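Local structure of endonuclease V isoform X2 (Ciona intestinalis, 6OZI) at residues A[13-23]-A[124-135]; A[34-42]-A[107-116]. The protein is an inosine-specific, metal-ion-dependent endonuclease of the RNase H clan that probably acts mainly on RNA, here holding an inosine-containing DNA with one ribonucleotide. The protein carries 1 engineered substitution. All coordinates share one frame; numbering follows the deposited sequence. Where two conformers were deposited one is given.

Contact 1: residues A[13-23]-A[124-135]. With nucleotides of chain C.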
loop_
_atom_site.group_PDB
_atom_site.type_symbol
_atom_site.label_atom_id
_atom_site.label_comp_id
_atom_site.label_asym_id
_atom_site.label_seq_id
_atom_site.Cartn_x
_atom_site.Cartn_y
_atom_site.Cartn_z
ATOM N N ASN A 13 -33.735 -7.796 -5.822
ATOM C CA ASN A 13 -34.360 -6.919 -6.809
ATOM C C ASN A 13 -35.719 -6.433 -6.326
ATOM O O ASN A 13 -36.058 -5.253 -6.481
ATOM C CB ASN A 13 -34.495 -7.648 -8.145
ATOM C CG ASN A 13 -33.149 -7.877 -8.824
ATOM O OD1 ASN A 13 -32.129 -7.297 -8.432
ATOM N ND2 ASN A 13 -33.141 -8.724 -9.846
ATOM N N SER A 14 -36.509 -7.329 -5.729
ATOM C CA SER A 14 -37.835 -6.941 -5.260
ATOM C C SER A 14 -37.750 -5.901 -4.146
ATOM O O SER A 14 -38.432 -4.865 -4.190
ATOM C CB SER A 14 -38.603 -8.178 -4.801
ATOM O OG SER A 14 -39.763 -7.798 -4.093
ATOM N N LYS A 15 -36.917 -6.160 -3.129
ATOM C CA LYS A 15 -36.751 -5.192 -2.047
ATOM C C LYS A 15 -36.305 -3.839 -2.586
ATOM O O LYS A 15 -36.795 -2.787 -2.150
ATOM C CB LYS A 15 -35.736 -5.699 -1.024
ATOM C CG LYS A 15 -36.174 -6.894 -0.193
ATOM C CD LYS A 15 -34.949 -7.758 0.135
ATOM C CE LYS A 15 -35.081 -8.531 1.440
ATOM N NZ LYS A 15 -33.846 -9.335 1.694
ATOM N N GLN A 16 -35.379 -3.848 -3.544
ATOM C CA GLN A 16 -34.920 -2.591 -4.120
ATOM C C GLN A 16 -36.057 -1.868 -4.836
ATOM O O GLN A 16 -36.221 -0.650 -4.687
ATOM C CB GLN A 16 -33.750 -2.859 -5.064
ATOM C CG GLN A 16 -32.473 -3.227 -4.333
ATOM C CD GLN A 16 -31.317 -3.555 -5.257
ATOM O OE1 GLN A 16 -31.508 -3.811 -6.446
ATOM N NE2 GLN A 16 -30.105 -3.565 -4.707
ATOM N N GLU A 17 -36.890 -2.611 -5.569
ATOM C CA GLU A 17 -38.009 -1.977 -6.264
ATOM C C GLU A 17 -38.989 -1.348 -5.284
ATOM O O GLU A 17 -39.543 -0.278 -5.560
ATOM C CB GLU A 17 -38.730 -2.982 -7.166
ATOM C CG GLU A 17 -37.953 -3.411 -8.402
ATOM C CD GLU A 17 -37.800 -2.295 -9.438
ATOM O OE1 GLU A 17 -38.457 -1.238 -9.308
ATOM O OE2 GLU A 17 -37.023 -2.491 -10.395
ATOM N N GLU A 18 -39.226 -1.985 -4.138
ATOM C CA GLU A 18 -40.156 -1.352 -3.205
ATOM C C GLU A 18 -39.525 -0.179 -2.452
ATOM O O GLU A 18 -40.245 0.746 -2.055
ATOM C CB GLU A 18 -40.756 -2.388 -2.246
ATOM C CG GLU A 18 -39.881 -2.911 -1.137
ATOM C CD GLU A 18 -40.671 -3.841 -0.218
ATOM O OE1 GLU A 18 -41.866 -4.085 -0.515
ATOM O OE2 GLU A 18 -40.113 -4.321 0.794
ATOM N N LEU A 19 -38.200 -0.187 -2.247
ATOM C CA LEU A 19 -37.553 0.913 -1.533
ATOM C C LEU A 19 -37.318 2.148 -2.397
ATOM O O LEU A 19 -37.304 3.265 -1.866
ATOM C CB LEU A 19 -36.201 0.473 -0.963
ATOM C CG LEU A 19 -36.120 -0.204 0.394
ATOM C CD1 LEU A 19 -34.664 -0.485 0.731
ATOM C CD2 LEU A 19 -36.738 0.700 1.448
ATOM N N ARG A 20 -37.128 1.981 -3.709
ATOM C CA ARG A 20 -36.588 3.074 -4.518
ATOM C C ARG A 20 -37.428 4.349 -4.431
ATOM O O ARG A 20 -36.870 5.449 -4.466
ATOM C CB ARG A 20 -36.425 2.625 -5.976
ATOM C CG ARG A 20 -37.708 2.175 -6.650
ATOM C CD ARG A 20 -37.450 1.552 -8.022
ATOM N NE ARG A 20 -36.921 2.518 -8.973
ATOM C CZ ARG A 20 -36.504 2.211 -10.196
ATOM N NH1 ARG A 20 -36.556 0.956 -10.623
ATOM N NH2 ARG A 20 -36.035 3.163 -10.991
ATOM N N ASP A 21 -38.750 4.242 -4.288
ATOM C CA ASP A 21 -39.557 5.460 -4.249
ATOM C C ASP A 21 -39.491 6.175 -2.907
ATOM O O ASP A 21 -40.013 7.290 -2.794
ATOM C CB ASP A 21 -41.025 5.171 -4.606
ATOM C CG ASP A 21 -41.814 4.578 -3.446
ATOM O OD1 ASP A 21 -41.237 3.805 -2.647
ATOM O OD2 ASP A 21 -43.026 4.872 -3.337
ATOM N N LYS A 22 -38.863 5.571 -1.899
ATOM C CA LYS A 22 -38.693 6.216 -0.608
ATOM C C LYS A 22 -37.444 7.082 -0.550
ATOM O O LYS A 22 -37.281 7.854 0.402
ATOM C CB LYS A 22 -38.632 5.163 0.506
ATOM C CG LYS A 22 -39.838 4.231 0.547
ATOM C CD LYS A 22 -41.134 5.005 0.662
ATOM C CE LYS A 22 -42.327 4.062 0.701
ATOM N NZ LYS A 22 -42.319 3.117 -0.451
ATOM N N ILE A 23 -36.552 6.966 -1.534
ATOM C CA ILE A 23 -35.325 7.751 -1.514
ATOM C C ILE A 23 -35.656 9.194 -1.860
ATOM O O ILE A 23 -36.291 9.472 -2.885
ATOM C CB ILE A 23 -34.303 7.154 -2.489
ATOM C CG1 ILE A 23 -33.911 5.754 -2.022
ATOM C CG2 ILE A 23 -33.077 8.035 -2.588
ATOM C CD1 ILE A 23 -33.372 4.878 -3.123
ATOM N N ARG A 124 -31.438 0.181 -10.447
ATOM C CA ARG A 124 -32.796 0.354 -9.953
ATOM C C ARG A 124 -32.914 1.566 -9.029
ATOM O O ARG A 124 -33.838 1.636 -8.215
ATOM C CB ARG A 124 -33.280 -0.921 -9.260
ATOM C CG ARG A 124 -33.661 -2.060 -10.227
ATOM C CD ARG A 124 -33.792 -3.415 -9.514
ATOM N NE ARG A 124 -32.538 -3.844 -8.892
ATOM C CZ ARG A 124 -31.579 -4.537 -9.507
ATOM N NH1 ARG A 124 -31.709 -4.893 -10.781
ATOM N NH2 ARG A 124 -30.480 -4.870 -8.842
ATOM N N ARG A 125 -31.990 2.524 -9.151
ATOM C CA ARG A 125 -32.041 3.797 -8.426
ATOM C C ARG A 125 -32.079 3.594 -6.913
ATOM O O ARG A 125 -32.735 4.339 -6.185
ATOM C CB ARG A 125 -33.230 4.640 -8.887
ATOM C CG ARG A 125 -33.255 4.908 -10.383
ATOM C CD ARG A 125 -31.981 5.613 -10.861
ATOM N NE ARG A 125 -32.144 6.095 -12.229
ATOM C CZ ARG A 125 -31.780 5.414 -13.313
ATOM N NH1 ARG A 125 -31.209 4.216 -13.197
ATOM N NH2 ARG A 125 -31.989 5.933 -14.518
ATOM N N CYS A 126 -31.330 2.611 -6.430
ATOM C CA CYS A 126 -31.336 2.241 -5.024
ATOM C C CYS A 126 -29.976 1.656 -4.641
ATOM O O CYS A 126 -29.869 0.519 -4.178
ATOM C CB CYS A 126 -32.471 1.255 -4.751
ATOM S SG CYS A 126 -32.738 0.826 -3.007
ATOM N N GLY A 127 -28.908 2.430 -4.838
ATOM C CA GLY A 127 -27.592 1.991 -4.420
ATOM C C GLY A 127 -27.465 1.989 -2.904
ATOM O O GLY A 127 -28.323 2.494 -2.176
ATOM N N ALA A 128 -26.344 1.429 -2.430
ATOM C CA ALA A 128 -26.171 1.178 -0.998
ATOM C C ALA A 128 -26.275 2.455 -0.175
ATOM O O ALA A 128 -26.847 2.442 0.919
ATOM C CB ALA A 128 -24.834 0.478 -0.738
ATOM N N ALA A 129 -25.744 3.571 -0.681
ATOM C CA ALA A 129 -25.804 4.816 0.084
ATOM C C ALA A 129 -27.252 5.229 0.332
ATOM O O ALA A 129 -27.633 5.603 1.452
ATOM C CB ALA A 129 -25.042 5.919 -0.646
ATOM N N SER A 130 -28.079 5.157 -0.714
ATOM C CA SER A 130 -29.500 5.457 -0.573
ATOM C C SER A 130 -30.201 4.429 0.303
ATOM O O SER A 130 -30.972 4.787 1.197
ATOM C CB SER A 130 -30.157 5.508 -1.950
ATOM O OG SER A 130 -29.505 6.436 -2.787
ATOM N N HIS A 131 -29.943 3.145 0.048
ATOM C CA HIS A 131 -30.564 2.058 0.797
ATOM C C HIS A 131 -30.344 2.215 2.301
ATOM O O HIS A 131 -31.296 2.236 3.094
ATOM C CB HIS A 131 -29.986 0.738 0.281
ATOM C CG HIS A 131 -30.702 -0.488 0.755
ATOM N ND1 HIS A 131 -31.032 -1.521 -0.093
ATOM C CD2 HIS A 131 -31.104 -0.872 1.989
ATOM C CE1 HIS A 131 -31.629 -2.479 0.591
ATOM N NE2 HIS A 131 -31.689 -2.108 1.857
ATOM N N LEU A 132 -29.078 2.339 2.703
ATOM C CA LEU A 132 -28.753 2.509 4.116
ATOM C C LEU A 132 -29.365 3.795 4.665
ATOM O O LEU A 132 -29.882 3.814 5.796
ATOM C CB LEU A 132 -27.232 2.501 4.304
ATOM C CG LEU A 132 -26.507 1.152 4.420
ATOM C CD1 LEU A 132 -26.851 0.182 3.279
ATOM C CD2 LEU A 132 -24.998 1.352 4.512
ATOM N N GLY A 133 -29.358 4.870 3.860
ATOM C CA GLY A 133 -29.986 6.105 4.307
ATOM C C GLY A 133 -31.457 5.926 4.646
ATOM O O GLY A 133 -31.924 6.355 5.708
ATOM N N VAL A 134 -32.205 5.258 3.766
ATOM C CA VAL A 134 -33.642 5.133 3.984
ATOM C C VAL A 134 -33.927 4.174 5.126
ATOM O O VAL A 134 -34.769 4.451 5.991
ATOM C CB VAL A 134 -34.356 4.685 2.694
ATOM C CG1 VAL A 134 -35.790 4.259 3.008
ATOM C CG2 VAL A 134 -34.357 5.808 1.667
ATOM N N LEU A 135 -33.217 3.044 5.170
ATOM C CA LEU A 135 -33.488 2.063 6.215
ATOM C C LEU A 135 -33.099 2.569 7.594
ATOM O O LEU A 135 -33.618 2.057 8.589
ATOM C CB LEU A 135 -32.769 0.744 5.921
ATOM C CG LEU A 135 -33.403 -0.109 4.815
ATOM C CD1 LEU A 135 -32.858 -1.528 4.837
ATOM C CD2 LEU A 135 -34.916 -0.100 4.937
ATOM P P DI C 5 -17.979 -2.253 -9.977
ATOM O OP1 DI C 5 -16.668 -1.941 -10.645
ATOM O OP2 DI C 5 -17.923 -3.541 -9.194
ATOM O "O5'" DI C 5 -18.483 -0.982 -9.055
ATOM C "C5'" DI C 5 -18.124 0.332 -9.398
ATOM C "C4'" DI C 5 -18.382 1.253 -8.217
ATOM O "O4'" DI C 5 -19.975 1.243 -7.922
ATOM C "C3'" DI C 5 -17.770 0.845 -7.121
ATOM O "O3'" DI C 5 -17.252 1.999 -6.318
ATOM C "C2'" DI C 5 -18.839 0.111 -6.275
ATOM C "C1'" DI C 5 -20.160 0.781 -6.706
ATOM N N9 DI C 5 -21.226 -0.233 -6.677
ATOM C C8 DI C 5 -21.464 -1.434 -7.226
ATOM N N7 DI C 5 -22.659 -1.850 -6.755
ATOM C C5 DI C 5 -23.134 -0.924 -5.937
ATOM C C6 DI C 5 -24.423 -0.843 -5.121
ATOM O O6 DI C 5 -25.218 -1.719 -5.144
ATOM N N1 DI C 5 -24.666 0.298 -4.311
ATOM C C2 DI C 5 -23.709 1.364 -4.257
ATOM N N3 DI C 5 -22.483 1.278 -5.030
ATOM C C4 DI C 5 -22.233 0.088 -5.880
HETATM O O HOH W 1 -29.620 -1.649 -2.685
HETATM O O HOH W 2 -34.897 6.203 -6.243
#
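Arg-124 grips Gln-16 side-on, NE and NH2 both donating to OE1 of Gln-16, at 2.7 and 2.8 Å; a bend at chi3 (-62°) turns the guanidinium of Arg-124 to it. The amide lies nearly coplanar with the guanidinium, and NE arrives almost in line with the C=O (C=O...N 162°). Over one guanidinium face sits Asn-13 OD1, 3.0 Å from Arg-124 NH2 but too badly angled to bond; it is hydrogen-bonded to Tyr-85 instead. Leu-19 drops CD1 onto the face of the His-131 ring, a CH-pi contact 3.6 Å from the centroid, while its CD2 meets Val-134 and Leu-135. In this RNase H-like enzyme the contact joins helix 6-19 to helix 128-136, their segments 13-19 and 128-135 running 67° apart. Ile-23 CD1 reaches Ser-130 CB at 3.5 Å and also touches Cys-126. The Arg-20 guanidinium covers Arg-124 O with one face, and a salt bridge from NH1 to Glu-17 OE1 helps hold it there. A water accepts from Gln-16 NE2, donates to Cys-126 O and also bonds His-131 ND1; Phe-88 packs edge-to-face with that histidine ring. Beyond, where helix 128-136 begins, Ala-128 N lies 2.8 Å from N1 of the deoxyinosine DI5 of chain C.

Contact 2: residues A[34-42]-A[107-116]. With nucleotides of chain C.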
loop_
_atom_site.group_PDB
_atom_site.type_symbol
_atom_site.label_atom_id
_atom_site.label_comp_id
_atom_site.label_asym_id
_atom_site.label_seq_id
_atom_site.Cartn_x
_atom_site.Cartn_y
_atom_site.Cartn_z
ATOM N N LYS A 34 -26.164 23.739 8.162
ATOM C CA LYS A 34 -26.502 22.886 9.293
ATOM C C LYS A 34 -25.483 21.778 9.543
ATOM O O LYS A 34 -25.574 21.094 10.567
ATOM C CB LYS A 34 -27.887 22.270 9.082
ATOM C CG LYS A 34 -29.034 23.260 9.282
ATOM C CD LYS A 34 -30.367 22.551 9.229
ATOM C CE LYS A 34 -31.490 23.447 9.711
ATOM N NZ LYS A 34 -32.743 22.663 9.908
ATOM N N VAL A 35 -24.523 21.578 8.647
ATOM C CA VAL A 35 -23.553 20.499 8.810
ATOM C C VAL A 35 -22.508 20.915 9.839
ATOM O O VAL A 35 -21.695 21.809 9.588
ATOM C CB VAL A 35 -22.894 20.126 7.480
ATOM C CG1 VAL A 35 -21.939 18.963 7.693
ATOM C CG2 VAL A 35 -23.961 19.771 6.455
ATOM N N LYS A 36 -22.539 20.273 11.006
ATOM C CA LYS A 36 -21.505 20.422 12.020
ATOM C C LYS A 36 -20.600 19.205 12.119
ATOM O O LYS A 36 -19.443 19.338 12.526
ATOM C CB LYS A 36 -22.132 20.685 13.397
ATOM C CG LYS A 36 -23.251 21.717 13.385
ATOM C CD LYS A 36 -22.784 23.076 12.887
ATOM C CE LYS A 36 -23.946 24.044 12.774
ATOM N NZ LYS A 36 -23.576 25.244 11.979
ATOM N N TYR A 37 -21.109 18.023 11.773
ATOM C CA TYR A 37 -20.322 16.802 11.737
ATOM C C TYR A 37 -20.710 15.995 10.509
ATOM O O TYR A 37 -21.868 16.010 10.082
ATOM C CB TYR A 37 -20.537 15.941 12.986
ATOM C CG TYR A 37 -20.184 16.624 14.283
ATOM C CD1 TYR A 37 -18.861 16.728 14.706
ATOM C CD2 TYR A 37 -21.176 17.172 15.090
ATOM C CE1 TYR A 37 -18.542 17.358 15.902
ATOM C CE2 TYR A 37 -20.863 17.802 16.284
ATOM C CZ TYR A 37 -19.552 17.888 16.682
ATOM O OH TYR A 37 -19.249 18.505 17.865
ATOM N N VAL A 38 -19.727 15.292 9.947
ATOM C CA VAL A 38 -19.932 14.365 8.839
ATOM C C VAL A 38 -19.463 12.987 9.278
ATOM O O VAL A 38 -18.398 12.848 9.890
ATOM C CB VAL A 38 -19.180 14.796 7.563
ATOM C CG1 VAL A 38 -19.435 13.799 6.441
ATOM C CG2 VAL A 38 -19.585 16.198 7.141
ATOM N N GLY A 39 -20.252 11.970 8.963
ATOM C CA GLY A 39 -19.931 10.605 9.312
ATOM C C GLY A 39 -19.317 9.834 8.156
ATOM O O GLY A 39 -19.504 10.169 6.980
ATOM N N GLY A 40 -18.542 8.811 8.516
ATOM C CA GLY A 40 -18.064 7.844 7.558
ATOM C C GLY A 40 -18.331 6.443 8.072
ATOM O O GLY A 40 -18.535 6.221 9.266
ATOM N N PHE A 41 -18.343 5.494 7.142
ATOM C CA PHE A 41 -18.556 4.099 7.491
ATOM C C PHE A 41 -17.932 3.239 6.408
ATOM O O PHE A 41 -18.054 3.551 5.222
ATOM C CB PHE A 41 -20.041 3.760 7.630
ATOM C CG PHE A 41 -20.326 2.286 7.606
ATOM C CD1 PHE A 41 -20.247 1.533 8.763
ATOM C CD2 PHE A 41 -20.665 1.650 6.421
ATOM C CE1 PHE A 41 -20.510 0.173 8.742
ATOM C CE2 PHE A 41 -20.926 0.287 6.393
ATOM C CZ PHE A 41 -20.851 -0.450 7.555
ATOM N N ASP A 42 -17.280 2.155 6.814
ATOM C CA ASP A 42 -16.697 1.252 5.834
ATOM C C ASP A 42 -16.550 -0.133 6.448
ATOM O O ASP A 42 -16.717 -0.325 7.655
ATOM C CB ASP A 42 -15.353 1.774 5.334
ATOM C CG ASP A 42 -15.034 1.302 3.944
ATOM O OD1 ASP A 42 -15.876 0.604 3.329
ATOM O OD2 ASP A 42 -13.937 1.640 3.460
ATOM N N ASN A 107 -24.841 13.208 20.834
ATOM C CA ASN A 107 -24.635 14.597 20.453
ATOM C C ASN A 107 -23.554 14.773 19.396
ATOM O O ASN A 107 -23.335 15.902 18.949
ATOM C CB ASN A 107 -24.311 15.416 21.697
ATOM C CG ASN A 107 -25.466 15.430 22.688
ATOM O OD1 ASN A 107 -26.633 15.375 22.297
ATOM N ND2 ASN A 107 -25.146 15.475 23.974
ATOM N N LEU A 108 -22.857 13.703 19.013
ATOM C CA LEU A 108 -21.910 13.729 17.905
ATOM C C LEU A 108 -22.486 13.106 16.647
ATOM O O LEU A 108 -21.761 12.949 15.659
ATOM C CB LEU A 108 -20.612 12.999 18.274
ATOM C CG LEU A 108 -19.701 13.595 19.344
ATOM C CD1 LEU A 108 -18.470 12.709 19.545
ATOM C CD2 LEU A 108 -19.290 14.999 18.955
ATOM N N GLU A 109 -23.764 12.743 16.659
ATOM C CA GLU A 109 -24.368 12.152 15.476
ATOM C C GLU A 109 -24.289 13.157 14.333
ATOM O O GLU A 109 -24.673 14.319 14.511
ATOM C CB GLU A 109 -25.824 11.746 15.731
ATOM C CG GLU A 109 -26.439 11.031 14.532
ATOM C CD GLU A 109 -27.933 10.763 14.653
ATOM O OE1 GLU A 109 -28.520 10.997 15.733
ATOM O OE2 GLU A 109 -28.529 10.340 13.638
ATOM N N PRO A 110 -23.758 12.773 13.177
ATOM C CA PRO A 110 -23.564 13.741 12.098
ATOM C C PRO A 110 -24.861 13.999 11.352
ATOM O O PRO A 110 -25.781 13.181 11.346
ATOM C CB PRO A 110 -22.533 13.056 11.194
ATOM C CG PRO A 110 -22.778 11.604 11.407
ATOM C CD PRO A 110 -23.216 11.445 12.839
ATOM N N GLN A 111 -24.917 15.169 10.711
ATOM C CA GLN A 111 -26.080 15.502 9.902
ATOM C C GLN A 111 -26.102 14.736 8.590
ATOM O O GLN A 111 -27.154 14.675 7.949
ATOM C CB GLN A 111 -26.129 17.005 9.604
ATOM C CG GLN A 111 -26.434 17.897 10.801
ATOM C CD GLN A 111 -25.252 18.029 11.746
ATOM O OE1 GLN A 111 -24.092 17.976 11.329
ATOM N NE2 GLN A 111 -25.544 18.198 13.027
ATOM N N VAL A 112 -24.978 14.146 8.185
ATOM C CA VAL A 112 -24.883 13.434 6.911
ATOM C C VAL A 112 -23.720 12.449 6.984
ATOM O O VAL A 112 -22.692 12.727 7.609
ATOM C CB VAL A 112 -24.713 14.428 5.736
ATOM C CG1 VAL A 112 -23.459 15.274 5.921
ATOM C CG2 VAL A 112 -24.655 13.683 4.414
ATOM N N PHE A 113 -23.899 11.286 6.351
ATOM C CA PHE A 113 -22.845 10.299 6.160
ATOM C C PHE A 113 -22.377 10.257 4.709
ATOM O O PHE A 113 -23.191 10.279 3.778
ATOM C CB PHE A 113 -23.325 8.900 6.552
ATOM C CG PHE A 113 -23.346 8.650 8.025
ATOM C CD1 PHE A 113 -24.442 9.009 8.783
ATOM C CD2 PHE A 113 -22.280 8.022 8.651
ATOM C CE1 PHE A 113 -24.480 8.764 10.144
ATOM C CE2 PHE A 113 -22.308 7.774 10.023
ATOM C CZ PHE A 113 -23.413 8.149 10.767
ATOM N N LEU A 114 -21.067 10.145 4.519
ATOM C CA LEU A 114 -20.504 9.746 3.234
ATOM C C LEU A 114 -20.324 8.234 3.228
ATOM O O LEU A 114 -19.708 7.673 4.140
ATOM C CB LEU A 114 -19.155 10.421 2.968
ATOM C CG LEU A 114 -19.099 11.943 3.102
ATOM C CD1 LEU A 114 -17.723 12.466 2.694
ATOM C CD2 LEU A 114 -20.199 12.608 2.283
ATOM N N LEU A 115 -20.885 7.576 2.222
ATOM C CA LEU A 115 -20.818 6.130 2.095
ATOM C C LEU A 115 -20.125 5.762 0.788
ATOM O O LEU A 115 -20.316 6.429 -0.236
ATOM C CB LEU A 115 -22.221 5.519 2.155
ATOM C CG LEU A 115 -22.930 5.727 3.497
ATOM C CD1 LEU A 115 -24.356 5.205 3.449
ATOM C CD2 LEU A 115 -22.138 5.060 4.626
ATOM N N ASP A 116 -19.319 4.702 0.832
ATOM C CA ASP A 116 -18.584 4.261 -0.347
ATOM C C ASP A 116 -19.535 3.669 -1.375
ATOM O O ASP A 116 -20.354 2.805 -1.054
ATOM C CB ASP A 116 -17.530 3.218 0.023
ATOM C CG ASP A 116 -16.469 3.761 0.951
ATOM O OD1 ASP A 116 -15.552 4.443 0.446
ATOM O OD2 ASP A 116 -16.541 3.498 2.171
ATOM P P DT C 7 -14.000 0.557 -0.277
ATOM O OP1 DT C 7 -13.894 1.384 0.939
ATOM O OP2 DT C 7 -13.367 1.033 -1.527
ATOM O "O5'" DT C 7 -13.452 -0.917 0.016
ATOM C "C5'" DT C 7 -13.824 -1.618 1.199
ATOM C "C4'" DT C 7 -13.174 -2.988 1.213
ATOM O "O4'" DT C 7 -13.398 -3.630 -0.077
ATOM C "C3'" DT C 7 -11.653 -2.967 1.421
ATOM O "O3'" DT C 7 -11.245 -4.073 2.186
ATOM C "C2'" DT C 7 -11.120 -3.059 0.002
ATOM C "C1'" DT C 7 -12.154 -3.968 -0.652
ATOM N N1 DT C 7 -12.206 -3.789 -2.128
ATOM C C2 DT C 7 -11.848 -4.844 -2.934
ATOM O O2 DT C 7 -11.542 -5.938 -2.499
ATOM N N3 DT C 7 -11.887 -4.580 -4.277
ATOM C C4 DT C 7 -12.217 -3.379 -4.885
ATOM O O4 DT C 7 -12.214 -3.238 -6.105
ATOM C C5 DT C 7 -12.566 -2.302 -3.983
ATOM C C7 DT C 7 -12.946 -0.955 -4.530
ATOM C C6 DT C 7 -12.533 -2.553 -2.658
ATOM P P A C 6 -15.909 1.848 -5.446
ATOM O OP1 A C 6 -15.661 3.138 -4.756
ATOM O OP2 A C 6 -14.865 1.255 -6.321
ATOM O "O5'" A C 6 -16.288 0.792 -4.317
ATOM C "C5'" A C 6 -17.168 1.140 -3.257
ATOM C "C4'" A C 6 -17.272 0.015 -2.264
ATOM O "O4'" A C 6 -17.800 -1.156 -2.931
ATOM C "C3'" A C 6 -15.948 -0.447 -1.685
ATOM O "O3'" A C 6 -15.555 0.328 -0.571
ATOM C "C2'" A C 6 -16.200 -1.912 -1.352
ATOM O "O2'" A C 6 -16.891 -2.037 -0.118
ATOM C "C1'" A C 6 -17.153 -2.317 -2.465
ATOM N N9 A C 6 -16.503 -2.971 -3.615
ATOM C C8 A C 6 -16.429 -2.495 -4.904
ATOM N N7 A C 6 -15.841 -3.315 -5.739
ATOM C C5 A C 6 -15.523 -4.413 -4.952
ATOM C C6 A C 6 -14.891 -5.638 -5.242
ATOM N N6 A C 6 -14.443 -5.976 -6.457
ATOM N N1 A C 6 -14.737 -6.519 -4.226
ATOM C C2 A C 6 -15.181 -6.186 -3.008
ATOM N N3 A C 6 -15.792 -5.071 -2.615
ATOM C C4 A C 6 -15.936 -4.220 -3.645
HETATM O O HOH W 3 -18.967 2.730 2.904
HETATM O O HOH W 4 -17.226 6.522 4.730
#
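The Phe-113 ring lies against Gly-39, with CD2 of Phe-113 3.5 Å from Gly-39 C, and Pro-110 CG covers one ring face toward its rim. The Tyr-37 ring takes Leu-108 CD2 obliquely, 3.7 Å from Tyr-37 CZ. These groups flank parallel neighbours, strands 37-45 and 112-116, in the central sheet of the RNase H-like fold. Gly-39 has no side chain where the Phe-113 ring lies, so the strands come close here: Gly-39 N donates to Val-112 O almost straight (173°), and Leu-114 N returns a bond to Gly-39 O. On the other face Val-38 CG1 packs on Leu-114 CG at 3.8 Å. Before the strands pair, Gln-111 folds back at chi2 (74°), and OE1 takes two backbone donors: Tyr-37 N in the carbonyl plane and Lys-36 N from above it. At the far end Asp-42 and Asp-116 converge on the nucleic acid, consistent with the acidic cluster of RNase H-like nucleases. Asp-42 OD2 is hydrogen-bonded to the engineered Asn-233 and lies 2.5 Å from OP1 of DT7 of chain C; Asp-116 CB lies 3.6 Å from O3' of A6 of chain C. A water between the strands accepts from Phe-41 N at 2.8 Å.

From the N terminus, helix 6-19 and the residues just after it supply the first half of contact 1, and the chain then enters strand 37-45, the first half of contact 2. Strands 52-61 and 67-76 and helix 86-104 follow before strand 112-116 returns beside 37-45, closing the inner loop. Segment 124-135, leading into helix 128-136, then closes the outer one against 13-23. The two loops therefore nest without crossing: contact 2 joins central strands of the sheet, while contact 1 fastens the N-terminal helix to the helix after them. Their centres are about 20 Å apart, yet they meet through Leu-115, whose CD1 lies 3.7 Å from Ala-129 CA and also packs on Leu-132.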